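Local coordinates for protein probable uracil-DNA glycosylase (Acanthamoeba polyphaga mimivirus, PDB 5X55) that is probably a viral uracil-DNA glycosylase, a member of the UDG-like superfamily built around a parallel four-stranded sheet, at residues L178-Q190 with Y282-W295. Residues are numbered along the deposited sequence; the frame is centred on the assembly and turned at random.
Sequences LPPGKIKVVILGQ and YLTDNYDDLIFVAW
Val-186 lies beside the Phe-292 ring on one face of the sheet, on adjacent parallel strands 185-189 and 291-295, whose axes pass 4.7 Å apart at 20°. Three backbone hydrogen bonds fix the pairing: Ile-291 N to Lys-184 O, Val-186 N to Ile-291 O (2.7 Å) and Val-293 N to Val-186 O (3.0 Å). Toward strand 291-295, Val-186 thus both donates and accepts, its two partners flanking Phe-292, as in a parallel pair. The strands diverge along their length, CA separations growing from 4.6 Å at Val-185 and Ile-291 to 6.8 Å at Leu-188 and Ala-294. Water spans the gap: one molecule donates to both Val-186 O and Val-293 O, and another joins Leu-188 O to Val-293 O and Trp-295 N.

Val-186 can be followed atom by atom. Its CB lies 3.8 Å from Phe-292 CD2; CG1, anti to the backbone N (chi1 177°), meets CE2 and CD2 along the same side of the ring. CG2, set beside the backbone N, sits over one ring face, displaced toward the rim, and also approaches Leu-283 CD1. On the other sheet face Val-185 CG1 touches Val-293 CG2, while Ile-187 CG2 makes a CH-pi contact with the six-membered ring of Trp-295, 4.0 Å from its centroid.

Before the strands, Ile-183 CD1 packs on Leu-283 CD2 at 3.6 Å, and the backbone of Pro-180 lies over a face of the Tyr-287 ring. These contacts join 3-10 segment 180-182 and the residue after it to the last turn of helix 273-286 and Tyr-287 just beyond. The two strands are the central pair of the four-stranded parallel sheet at the core of this uracil-DNA glycosylase superfamily fold: strand 251-255 flanks 185-189 and strand 312-316 flanks 291-295; helix 297-303 covers Leu-188, Phe-292 and Ala-294.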
ATOM      1  N   LEU A 178      -6.811  -8.793   3.897  1.00 23.10           N
ATOM      2  CA  LEU A 178      -7.134  -8.271   5.232  1.00 18.77           C
ATOM      3  C   LEU A 178      -8.503  -7.634   5.301  1.00 22.42           C
ATOM      4  O   LEU A 178      -8.688  -6.523   4.764  1.00 26.20           O
ATOM      5  CB  LEU A 178      -6.109  -7.233   5.663  1.00 23.79           C
ATOM      6  CG  LEU A 178      -4.851  -7.689   6.372  1.00 26.60           C
ATOM      7  CD1 LEU A 178      -4.055  -6.440   6.773  1.00 20.07           C
ATOM      8  CD2 LEU A 178      -5.264  -8.528   7.565  1.00 24.41           C
ATOM      9  N   PRO A 179      -9.474  -8.239   5.976  1.00 24.63           N
ATOM     10  CA  PRO A 179     -10.693  -7.506   6.298  1.00 25.11           C
ATOM     11  C   PRO A 179     -10.369  -6.304   7.150  1.00 22.14           C
ATOM     12  O   PRO A 179      -9.368  -6.294   7.899  1.00 19.13           O
ATOM     13  CB  PRO A 179     -11.541  -8.541   7.052  1.00 24.02           C
ATOM     14  CG  PRO A 179     -10.592  -9.586   7.487  1.00 23.17           C
ATOM     15  CD  PRO A 179      -9.512  -9.628   6.465  1.00 24.02           C
ATOM     16  N   PRO A 180     -11.170  -5.233   7.061  1.00 22.02           N
ATOM     17  CA  PRO A 180     -10.831  -3.999   7.797  1.00 22.55           C
ATOM     18  C   PRO A 180     -10.686  -4.209   9.296  1.00 22.26           C
ATOM     19  O   PRO A 180      -9.831  -3.574   9.928  1.00 22.81           O
ATOM     20  CB  PRO A 180     -11.994  -3.051   7.468  1.00 19.34           C
ATOM     21  CG  PRO A 180     -13.082  -3.904   6.922  1.00 25.87           C
ATOM     22  CD  PRO A 180     -12.449  -5.141   6.338  1.00 22.24           C
ATOM     23  N   GLY A 181     -11.482  -5.107   9.880  1.00 20.39           N
ATOM     24  CA  GLY A 181     -11.412  -5.366  11.310  1.00 22.13           C
ATOM     25  C   GLY A 181     -10.142  -6.043  11.766  1.00 20.56           C
ATOM     26  O   GLY A 181      -9.913  -6.150  12.975  1.00 23.38           O
ATOM     27  N   LYS A 182      -9.303  -6.489  10.838  1.00 22.02           N
ATOM     28  CA  LYS A 182      -8.054  -7.135  11.185  1.00 19.66           C
ATOM     29  C   LYS A 182      -6.845  -6.271  10.894  1.00 19.67           C
ATOM     30  O   LYS A 182      -5.720  -6.698  11.149  1.00 25.31           O
ATOM     31  CB  LYS A 182      -7.957  -8.466  10.439  1.00 24.51           C
ATOM     32  CG  LYS A 182      -9.162  -9.351  10.735  1.00 30.32           C
ATOM     33  CD  LYS A 182      -9.011  -9.955  12.124  1.00 30.48           C
ATOM     34  CE  LYS A 182      -8.209 -11.232  12.078  1.00 44.75           C
ATOM     35  NZ  LYS A 182      -7.029 -11.258  13.008  1.00 54.00           N
ATOM     36  N   ILE A 183      -7.046  -5.066  10.376  1.00 18.86           N
ATOM     37  CA  ILE A 183      -5.944  -4.142  10.176  1.00 18.53           C
ATOM     38  C   ILE A 183      -5.403  -3.699  11.527  1.00 20.70           C
ATOM     39  O   ILE A 183      -6.163  -3.274  12.404  1.00 22.15           O
ATOM     40  CB  ILE A 183      -6.408  -2.933   9.350  1.00 19.18           C
ATOM     41  CG1 ILE A 183      -6.663  -3.359   7.904  1.00 17.28           C
ATOM     42  CG2 ILE A 183      -5.399  -1.800   9.438  1.00 13.18           C
ATOM     43  CD1 ILE A 183      -7.644  -2.476   7.178  1.00 17.97           C
ATOM     44  N   LYS A 184      -4.080  -3.783  11.696  1.00 21.33           N
ATOM     45  CA  LYS A 184      -3.402  -3.185  12.845  1.00 22.11           C
ATOM     46  C   LYS A 184      -2.510  -2.003  12.491  1.00 19.35           C
ATOM     47  O   LYS A 184      -2.372  -1.096  13.302  1.00 18.51           O
ATOM     48  CB  LYS A 184      -2.549  -4.228  13.564  1.00 22.53           C
ATOM     49  CG  LYS A 184      -3.319  -5.445  13.975  1.00 22.98           C
ATOM     50  CD  LYS A 184      -2.437  -6.663  13.851  1.00 26.28           C
ATOM     51  CE  LYS A 184      -2.084  -7.244  15.185  1.00 29.48           C
ATOM     52  NZ  LYS A 184      -1.565  -8.654  14.997  1.00 36.87           N
ATOM     53  N   VAL A 185      -1.885  -2.018  11.320  1.00 19.70           N
ATOM     54  CA  VAL A 185      -0.928  -1.009  10.890  1.00 15.49           C
ATOM     55  C   VAL A 185      -1.245  -0.699   9.441  1.00 16.24           C
ATOM     56  O   VAL A 185      -1.524  -1.614   8.658  1.00 16.52           O
ATOM     57  CB  VAL A 185       0.531  -1.505  11.025  1.00 17.07           C
ATOM     58  CG1 VAL A 185       1.510  -0.399  10.672  1.00 16.84           C
ATOM     59  CG2 VAL A 185       0.794  -2.046  12.412  1.00 18.74           C
ATOM     60  N   VAL A 186      -1.253   0.590   9.096  1.00 14.68           N
ATOM     61  CA  VAL A 186      -1.480   1.058   7.731  1.00 11.95           C
ATOM     62  C   VAL A 186      -0.183   1.696   7.266  1.00 16.97           C
ATOM     63  O   VAL A 186       0.273   2.677   7.868  1.00 19.24           O
ATOM     64  CB  VAL A 186      -2.635   2.069   7.658  1.00 16.90           C
ATOM     65  CG1 VAL A 186      -2.790   2.583   6.224  1.00 12.42           C
ATOM     66  CG2 VAL A 186      -3.937   1.455   8.188  1.00 12.63           C
ATOM     67  N   ILE A 187       0.426   1.132   6.222  1.00 13.37           N
ATOM     68  CA  ILE A 187       1.646   1.677   5.619  1.00 17.93           C
ATOM     69  C   ILE A 187       1.322   2.123   4.194  1.00 18.27           C
ATOM     70  O   ILE A 187       1.140   1.292   3.293  1.00 17.50           O
ATOM     71  CB  ILE A 187       2.810   0.672   5.626  1.00 16.50           C
ATOM     72  CG1 ILE A 187       2.944   0.006   7.003  1.00 12.07           C
ATOM     73  CG2 ILE A 187       4.122   1.381   5.228  1.00 12.37           C
ATOM     74  CD1 ILE A 187       4.232  -0.750   7.195  1.00  9.65           C
ATOM     75  N   LEU A 188       1.292   3.429   3.977  1.00 17.82           N
ATOM     76  CA  LEU A 188       0.989   3.973   2.661  1.00 18.28           C
ATOM     77  C   LEU A 188       2.225   4.053   1.774  1.00 16.58           C
ATOM     78  O   LEU A 188       3.269   4.569   2.182  1.00 21.71           O
ATOM     79  CB  LEU A 188       0.377   5.352   2.799  1.00 18.93           C
ATOM     80  CG  LEU A 188      -1.050   5.210   3.295  1.00 25.29           C
ATOM     81  CD1 LEU A 188      -1.425   6.487   4.001  1.00 25.57           C
ATOM     82  CD2 LEU A 188      -1.964   4.910   2.111  1.00 22.69           C
ATOM     83  N   GLY A 189       2.102   3.524   0.565  1.00 15.30           N
ATOM     84  CA  GLY A 189       2.970   3.909  -0.522  1.00 17.76           C
ATOM     85  C   GLY A 189       2.325   5.013  -1.358  1.00 18.46           C
ATOM     86  O   GLY A 189       1.196   5.460  -1.130  1.00 20.50           O
ATOM     87  N   GLN A 190       3.071   5.471  -2.340  1.00 17.56           N
ATOM     88  CA  GLN A 190       2.556   6.515  -3.208  1.00 18.02           C
ATOM     89  C   GLN A 190       2.027   5.877  -4.485  1.00 17.97           C
ATOM     90  O   GLN A 190       0.832   5.588  -4.573  1.00 21.22           O
ATOM     91  CB  GLN A 190       3.647   7.533  -3.482  1.00 18.26           C
ATOM     92  CG  GLN A 190       3.178   8.761  -4.218  1.00 26.25           C
ATOM     93  CD  GLN A 190       4.299   9.792  -4.352  1.00 27.23           C
ATOM     94  OE1 GLN A 190       4.412  10.701  -3.537  1.00 32.78           O
ATOM     95  NE2 GLN A 190       5.125   9.651  -5.387  1.00 28.08           N
ATOM     96  N   TYR A 282     -12.980   5.755   6.066  1.00 21.90           N
ATOM     97  CA  TYR A 282     -13.725   4.585   6.503  1.00 22.99           C
ATOM     98  C   TYR A 282     -13.014   3.889   7.656  1.00 23.95           C
ATOM     99  O   TYR A 282     -13.643   3.508   8.657  1.00 23.84           O
ATOM    100  CB  TYR A 282     -13.918   3.625   5.327  1.00 22.23           C
ATOM    101  CG  TYR A 282     -14.658   2.372   5.714  1.00 30.65           C
ATOM    102  CD1 TYR A 282     -16.054   2.340   5.727  1.00 31.74           C
ATOM    103  CD2 TYR A 282     -13.972   1.226   6.088  1.00 25.81           C
ATOM    104  CE1 TYR A 282     -16.740   1.189   6.091  1.00 31.75           C
ATOM    105  CE2 TYR A 282     -14.650   0.073   6.458  1.00 25.32           C
ATOM    106  CZ  TYR A 282     -16.027   0.061   6.460  1.00 29.84           C
ATOM    107  OH  TYR A 282     -16.705  -1.085   6.818  1.00 36.74           O
ATOM    108  N   LEU A 283     -11.693   3.710   7.534  1.00 23.92           N
ATOM    109  CA  LEU A 283     -10.974   2.984   8.581  1.00 25.96           C
ATOM    110  C   LEU A 283     -10.965   3.773   9.890  1.00 26.60           C
ATOM    111  O   LEU A 283     -11.266   3.223  10.956  1.00 26.83           O
ATOM    112  CB  LEU A 283      -9.544   2.657   8.130  1.00 16.92           C
ATOM    113  CG  LEU A 283      -9.391   1.675   6.964  1.00 15.86           C
ATOM    114  CD1 LEU A 283      -7.931   1.583   6.559  1.00 21.40           C
ATOM    115  CD2 LEU A 283      -9.917   0.307   7.332  1.00 21.61           C
ATOM    116  N   THR A 284     -10.645   5.073   9.826  1.00 24.11           N
ATOM    117  CA  THR A 284     -10.579   5.867  11.048  1.00 28.57           C
ATOM    118  C   THR A 284     -11.954   6.148  11.651  1.00 30.61           C
ATOM    119  O   THR A 284     -12.048   6.424  12.851  1.00 35.42           O
ATOM    120  CB  THR A 284      -9.865   7.195  10.788  1.00 29.59           C
ATOM    121  OG1 THR A 284     -10.615   7.959   9.829  1.00 34.22           O
ATOM    122  CG2 THR A 284      -8.460   6.936  10.254  1.00 25.32           C
ATOM    123  N   ASP A 285     -13.019   6.089  10.862  1.00 24.74           N
ATOM    124  CA  ASP A 285     -14.338   6.278  11.441  1.00 25.65           C
ATOM    125  C   ASP A 285     -14.862   5.001  12.080  1.00 37.58           C
ATOM    126  O   ASP A 285     -15.612   5.068  13.061  1.00 41.28           O
ATOM    127  CB  ASP A 285     -15.335   6.762  10.388  1.00 32.44           C
ATOM    128  CG  ASP A 285     -14.965   8.126   9.795  1.00 40.56           C
ATOM    129  OD1 ASP A 285     -14.003   8.782  10.292  1.00 37.53           O
ATOM    130  OD2 ASP A 285     -15.641   8.535   8.816  1.00 41.98           O
ATOM    131  N   ASN A 286     -14.501   3.827  11.558  1.00 31.18           N
ATOM    132  CA  ASN A 286     -15.133   2.632  12.095  1.00 28.01           C
ATOM    133  C   ASN A 286     -14.247   1.825  13.035  1.00 26.59           C
ATOM    134  O   ASN A 286     -14.746   0.896  13.669  1.00 28.90           O
ATOM    135  CB  ASN A 286     -15.636   1.752  10.956  1.00 28.14           C
ATOM    136  CG  ASN A 286     -16.845   2.356  10.285  1.00 39.10           C
ATOM    137  OD1 ASN A 286     -16.747   2.945   9.201  1.00 39.41           O
ATOM    138  ND2 ASN A 286     -17.995   2.257  10.949  1.00 40.79           N
ATOM    139  N   TYR A 287     -12.970   2.170  13.174  1.00 27.12           N
ATOM    140  CA  TYR A 287     -12.051   1.385  13.983  1.00 26.68           C
ATOM    141  C   TYR A 287     -11.195   2.294  14.850  1.00 27.55           C
ATOM    142  O   TYR A 287     -11.070   3.500  14.603  1.00 26.58           O
ATOM    143  CB  TYR A 287     -11.162   0.482  13.101  1.00 26.50           C
ATOM    144  CG  TYR A 287     -12.005  -0.478  12.308  1.00 24.38           C
ATOM    145  CD1 TYR A 287     -12.478  -1.654  12.884  1.00 31.89           C
ATOM    146  CD2 TYR A 287     -12.393  -0.182  11.017  1.00 25.33           C
ATOM    147  CE1 TYR A 287     -13.287  -2.520  12.174  1.00 27.27           C
ATOM    148  CE2 TYR A 287     -13.205  -1.043  10.304  1.00 27.88           C
ATOM    149  CZ  TYR A 287     -13.649  -2.205  10.897  1.00 23.60           C
ATOM    150  OH  TYR A 287     -14.451  -3.070  10.215  1.00 33.24           O
ATOM    151  N   ASP A 288     -10.594   1.700  15.871  1.00 31.34           N
ATOM    152  CA  ASP A 288      -9.890   2.515  16.833  1.00 34.98           C
ATOM    153  C   ASP A 288      -8.465   2.051  17.029  1.00 30.58           C
ATOM    154  O   ASP A 288      -8.143   0.862  16.865  1.00 31.42           O
ATOM    155  CB  ASP A 288     -10.631   2.548  18.152  1.00 38.68           C
ATOM    156  CG  ASP A 288     -11.939   3.332  18.054  1.00 54.13           C
ATOM    157  OD1 ASP A 288     -12.862   3.074  18.863  1.00 60.74           O
ATOM    158  OD2 ASP A 288     -12.050   4.205  17.168  1.00 59.00           O
ATOM    159  N   ASP A 289      -7.612   3.030  17.336  1.00 28.11           N
ATOM    160  CA  ASP A 289      -6.257   2.737  17.767  1.00 35.67           C
ATOM    161  C   ASP A 289      -5.490   1.963  16.689  1.00 31.94           C
ATOM    162  O   ASP A 289      -4.812   0.966  16.967  1.00 26.05           O
ATOM    163  CB  ASP A 289      -6.299   1.953  19.080  1.00 34.99           C
ATOM    164  CG  ASP A 289      -4.965   1.876  19.751  1.00 48.44           C
ATOM    165  OD1 ASP A 289      -4.603   0.757  20.166  1.00 49.98           O
ATOM    166  OD2 ASP A 289      -4.293   2.926  19.856  1.00 48.87           O
ATOM    167  N   LEU A 290      -5.657   2.378  15.435  1.00 24.47           N
ATOM    168  CA  LEU A 290      -4.807   1.861  14.378  1.00 25.39           C
ATOM    169  C   LEU A 290      -3.462   2.558  14.456  1.00 25.63           C
ATOM    170  O   LEU A 290      -3.325   3.624  15.061  1.00 27.71           O
ATOM    171  CB  LEU A 290      -5.431   2.090  13.002  1.00 23.09           C
ATOM    172  CG  LEU A 290      -6.842   1.540  12.798  1.00 29.60           C
ATOM    173  CD1 LEU A 290      -7.309   1.777  11.364  1.00 28.02           C
ATOM    174  CD2 LEU A 290      -6.928   0.069  13.155  1.00 24.00           C
ATOM    175  N   ILE A 291      -2.460   1.959  13.827  1.00 20.68           N
ATOM    176  CA  ILE A 291      -1.157   2.593  13.698  1.00 20.84           C
ATOM    177  C   ILE A 291      -0.956   3.003  12.244  1.00 19.21           C
ATOM    178  O   ILE A 291      -1.031   2.160  11.342  1.00 18.38           O
ATOM    179  CB  ILE A 291      -0.032   1.671  14.177  1.00 17.08           C
ATOM    180  CG1 ILE A 291      -0.304   1.270  15.629  1.00 21.46           C
ATOM    181  CG2 ILE A 291       1.309   2.387  14.017  1.00 19.63           C
ATOM    182  CD1 ILE A 291       0.460   0.054  16.095  1.00 23.95           C
ATOM    183  N   PHE A 292      -0.706   4.293  12.020  1.00 16.27           N
ATOM    184  CA  PHE A 292      -0.408   4.845  10.705  1.00 17.93           C
ATOM    185  C   PHE A 292       1.073   5.189  10.634  1.00 20.44           C
ATOM    186  O   PHE A 292       1.591   5.931  11.481  1.00 18.90           O
ATOM    187  CB  PHE A 292      -1.259   6.091  10.411  1.00 17.67           C
ATOM    188  CG  PHE A 292      -2.689   5.781  10.078  1.00 17.15           C
ATOM    189  CD1 PHE A 292      -3.614   5.554  11.084  1.00 15.58           C
ATOM    190  CD2 PHE A 292      -3.105   5.690   8.747  1.00 18.62           C
ATOM    191  CE1 PHE A 292      -4.939   5.247  10.788  1.00 17.95           C
ATOM    192  CE2 PHE A 292      -4.435   5.378   8.426  1.00 18.67           C
ATOM    193  CZ  PHE A 292      -5.355   5.150   9.455  1.00 20.94           C
ATOM    194  N   VAL A 293       1.748   4.642   9.627  1.00 17.73           N
ATOM    195  CA  VAL A 293       3.167   4.872   9.386  1.00 15.81           C
ATOM    196  C   VAL A 293       3.289   5.756   8.155  1.00 21.81           C
ATOM    197  O   VAL A 293       2.862   5.363   7.061  1.00 21.75           O
ATOM    198  CB  VAL A 293       3.917   3.548   9.192  1.00 16.70           C
ATOM    199  CG1 VAL A 293       5.355   3.810   8.890  1.00 14.18           C
ATOM    200  CG2 VAL A 293       3.775   2.692  10.412  1.00 14.14           C
ATOM    201  N   ALA A 294       3.859   6.952   8.332  1.00 17.74           N
ATOM    202  CA  ALA A 294       3.964   7.947   7.268  1.00 19.46           C
ATOM    203  C   ALA A 294       5.431   8.090   6.856  1.00 20.70           C
ATOM    204  O   ALA A 294       6.218   8.758   7.534  1.00 20.76           O
ATOM    205  CB  ALA A 294       3.378   9.287   7.716  1.00 18.39           C
ATOM    206  N   TRP A 295       5.797   7.465   5.739  1.00 16.38           N
ATOM    207  CA  TRP A 295       7.142   7.573   5.197  1.00 18.63           C
ATOM    208  C   TRP A 295       7.116   8.551   4.010  1.00 21.67           C
ATOM    209  O   TRP A 295       6.612   8.220   2.928  1.00 16.42           O
ATOM    210  CB  TRP A 295       7.650   6.197   4.786  1.00 16.79           C
ATOM    211  CG  TRP A 295       7.899   5.208   5.925  1.00 16.73           C
ATOM    212  CD1 TRP A 295       8.208   5.490   7.232  1.00 15.32           C
ATOM    213  CD2 TRP A 295       7.872   3.770   5.821  1.00 17.36           C
ATOM    214  NE1 TRP A 295       8.377   4.310   7.945  1.00 16.77           N
ATOM    215  CE2 TRP A 295       8.175   3.248   7.099  1.00 14.97           C
ATOM    216  CE3 TRP A 295       7.624   2.880   4.764  1.00 16.01           C
ATOM    217  CZ2 TRP A 295       8.228   1.882   7.350  1.00 14.65           C
ATOM    218  CZ3 TRP A 295       7.687   1.506   5.018  1.00 17.14           C
ATOM    219  CH2 TRP A 295       7.979   1.027   6.304  1.00 15.88           C
TER
HETATM  220  O   HOH W   1      -3.480  -1.177  15.817  1.00 19.61           O
HETATM  221  O   HOH W   2       0.152   4.998   6.459  1.00 24.21           O
HETATM  222  O   HOH W   3       3.916   5.454   4.707  1.00 15.53           O
HETATM  223  O   HOH W   4       5.556   5.773   1.473  1.00 21.05           O